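Local coordinates for protein ATP-dependent Clp protease proteolytic subunit (Listeria monocytogenes, PDB 4JCR) that probably cleaves misfolded and other proteins to small peptides, as the serine peptidase subunit of a fourteen-subunit barrel that works together with ATP-dependent partners, at residues I115-G120 with R138-I143. The protein carries 1 engineered substitution. Numbering follows the deposited sequence.
Sequences IHQPAG and RMRERI
Arg140, on helix 129-151, reaches across to the backbone of Pro118 in a mixed polar and apolar contact that ties the loop following strand 111-115, which carries the predicted catalytic histidine, to the middle of this long helix. The arginine grips one carbonyl oxygen side-on with two nitrogens: Arg140 NE lies 3.1 Å and Arg140 NH2 3.0 Å from Pro118 O. Both bonds are bent, with N-H...O angles of 137° and 140°, and both donors approach from one face of the carbonyl plane, NH2 well above it. The straight Arg140 chain spans the gap to the loop. Gln117 crosses this arm at about a right angle, its CB resting over one guanidinium face 3.5 Å from Arg140 NE. Its OE1 meets Arg140 CD at 3.4 Å, a packing contact, while its amide plane stands steeply against the guanidinium. Beside this polar grip, a kink in the Met139 side chain (chi3 77°) sets its CE methyl over one face of the Pro118 ring, toward the CD-CG edge and 3.7 Å from Pro118 CD. The same methionine packs on Val64 of helix 64-76, and Pro118 touches Ser91, the predicted nucleophile. Arg140 NH1 also makes a long, weak ion pair with Glu130 of a neighbouring subunit. Within the site, His116 NE2 is hydrogen-bonded to Ser91 OG, and ND1 makes a weak hydrogen bond with Asp165. By its place in the fold, helix 129-151 is most likely the handle helix of ClpP, through which the two heptameric rings stack; Arg140 ties it to the loop two residues after His116, beside the Ser91-His116 pair of this S14 peptidase, completed here as a triad by the engineered Asp165.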
loop_
_atom_site.group_PDB
_atom_site.type_symbol
_atom_site.label_atom_id
_atom_site.label_comp_id
_atom_site.label_asym_id
_atom_site.label_seq_id
_atom_site.Cartn_x
_atom_site.Cartn_y
_atom_site.Cartn_z
ATOM N N ILE A 115 -24.793 26.841 9.867
ATOM C CA ILE A 115 -23.725 27.754 10.245
ATOM C C ILE A 115 -22.940 27.121 11.391
ATOM O O ILE A 115 -23.511 26.418 12.228
ATOM C CB ILE A 115 -24.254 29.158 10.622
ATOM C CG1 ILE A 115 -25.352 29.072 11.695
ATOM C CG2 ILE A 115 -24.765 29.875 9.381
ATOM C CD1 ILE A 115 -25.796 30.412 12.251
ATOM N N HIS A 116 -21.630 27.341 11.401
ATOM C CA HIS A 116 -20.770 26.828 12.465
ATOM C C HIS A 116 -19.456 27.554 12.486
ATOM O O HIS A 116 -19.165 28.342 11.582
ATOM C CB HIS A 116 -20.585 25.308 12.338
ATOM C CG HIS A 116 -19.552 24.883 11.312
ATOM N ND1 HIS A 116 -18.875 23.724 11.413
ATOM C CD2 HIS A 116 -19.093 25.503 10.148
ATOM C CE1 HIS A 116 -18.029 23.603 10.371
ATOM N NE2 HIS A 116 -18.161 24.693 9.600
ATOM N N GLN A 117 -18.660 27.313 13.524
ATOM C CA GLN A 117 -17.312 27.870 13.602
ATOM C C GLN A 117 -16.315 26.890 12.978
ATOM O O GLN A 117 -16.053 25.827 13.544
ATOM C CB GLN A 117 -16.945 28.213 15.049
ATOM C CG GLN A 117 -17.650 29.458 15.575
ATOM C CD GLN A 117 -17.373 29.732 17.042
ATOM O OE1 GLN A 117 -16.224 29.716 17.486
ATOM N NE2 GLN A 117 -18.431 30.001 17.801
ATOM N N PRO A 118 -15.771 27.243 11.796
ATOM C CA PRO A 118 -14.922 26.342 11.012
ATOM C C PRO A 118 -13.550 26.091 11.632
ATOM O O PRO A 118 -13.071 26.895 12.436
ATOM C CB PRO A 118 -14.762 27.078 9.670
ATOM C CG PRO A 118 -15.797 28.154 9.670
ATOM C CD PRO A 118 -15.962 28.529 11.108
ATOM N N ALA A 119 -12.937 24.971 11.255
ATOM C CA ALA A 119 -11.567 24.651 11.648
ATOM C C ALA A 119 -10.578 25.360 10.721
ATOM O O ALA A 119 -10.964 25.855 9.651
ATOM C CB ALA A 119 -11.348 23.145 11.620
ATOM N N GLY A 120 -9.309 25.411 11.132
ATOM C CA GLY A 120 -8.272 26.087 10.354
ATOM C C GLY A 120 -7.055 25.223 10.087
ATOM O O GLY A 120 -6.411 24.738 11.021
ATOM N N ARG A 138 -9.612 35.221 14.821
ATOM C CA ARG A 138 -9.869 36.366 13.940
ATOM C C ARG A 138 -10.787 35.980 12.780
ATOM O O ARG A 138 -11.718 36.714 12.442
ATOM C CB ARG A 138 -8.559 36.948 13.400
ATOM C CG ARG A 138 -7.592 37.426 14.472
ATOM C CD ARG A 138 -6.366 38.087 13.867
ATOM N NE ARG A 138 -6.591 39.505 13.607
ATOM C CZ ARG A 138 -5.728 40.313 12.996
ATOM N NH1 ARG A 138 -4.561 39.853 12.560
ATOM N NH2 ARG A 138 -6.038 41.589 12.816
ATOM N N MET A 139 -10.520 34.819 12.188
ATOM C CA MET A 139 -11.334 34.283 11.101
ATOM C C MET A 139 -12.783 34.059 11.538
ATOM O O MET A 139 -13.712 34.402 10.807
ATOM C CB MET A 139 -10.729 32.976 10.588
ATOM C CG MET A 139 -11.382 32.429 9.332
ATOM S SD MET A 139 -11.504 30.634 9.388
ATOM C CE MET A 139 -12.893 30.435 10.502
ATOM N N ARG A 140 -12.963 33.491 12.730
ATOM C CA ARG A 140 -14.293 33.214 13.271
ATOM C C ARG A 140 -15.078 34.486 13.592
ATOM O O ARG A 140 -16.297 34.518 13.419
ATOM C CB ARG A 140 -14.210 32.300 14.499
ATOM C CG ARG A 140 -14.065 30.828 14.146
ATOM C CD ARG A 140 -13.616 29.991 15.334
ATOM N NE ARG A 140 -13.505 28.576 14.974
ATOM C CZ ARG A 140 -13.062 27.613 15.780
ATOM N NH1 ARG A 140 -12.667 27.887 17.019
ATOM N NH2 ARG A 140 -13.007 26.364 15.338
ATOM N N GLU A 141 -14.376 35.523 14.050
ATOM C CA GLU A 141 -14.983 36.837 14.278
ATOM C C GLU A 141 -15.418 37.474 12.962
ATOM O O GLU A 141 -16.525 38.003 12.855
ATOM C CB GLU A 141 -14.009 37.777 14.995
ATOM C CG GLU A 141 -13.910 37.569 16.496
ATOM C CD GLU A 141 -13.255 38.738 17.215
ATOM O OE1 GLU A 141 -12.595 38.502 18.250
ATOM O OE2 GLU A 141 -13.399 39.891 16.752
ATOM N N ARG A 142 -14.537 37.414 11.966
ATOM C CA ARG A 142 -14.806 37.965 10.640
ATOM C C ARG A 142 -16.023 37.300 9.996
ATOM O O ARG A 142 -16.907 37.985 9.480
ATOM C CB ARG A 142 -13.568 37.826 9.749
ATOM C CG ARG A 142 -13.692 38.477 8.382
ATOM C CD ARG A 142 -12.437 38.272 7.542
ATOM N NE ARG A 142 -12.071 36.859 7.395
ATOM C CZ ARG A 142 -12.650 36.004 6.554
ATOM N NH1 ARG A 142 -12.235 34.742 6.504
ATOM N NH2 ARG A 142 -13.645 36.396 5.765
ATOM N N ILE A 143 -16.071 35.969 10.048
ATOM C CA ILE A 143 -17.191 35.205 9.489
ATOM C C ILE A 143 -18.503 35.483 10.224
ATOM O O ILE A 143 -19.533 35.701 9.588
ATOM C CB ILE A 143 -16.887 33.684 9.439
ATOM C CG1 ILE A 143 -15.768 33.384 8.429
ATOM C CG2 ILE A 143 -18.132 32.868 9.107
ATOM C CD1 ILE A 143 -16.038 33.854 7.011
#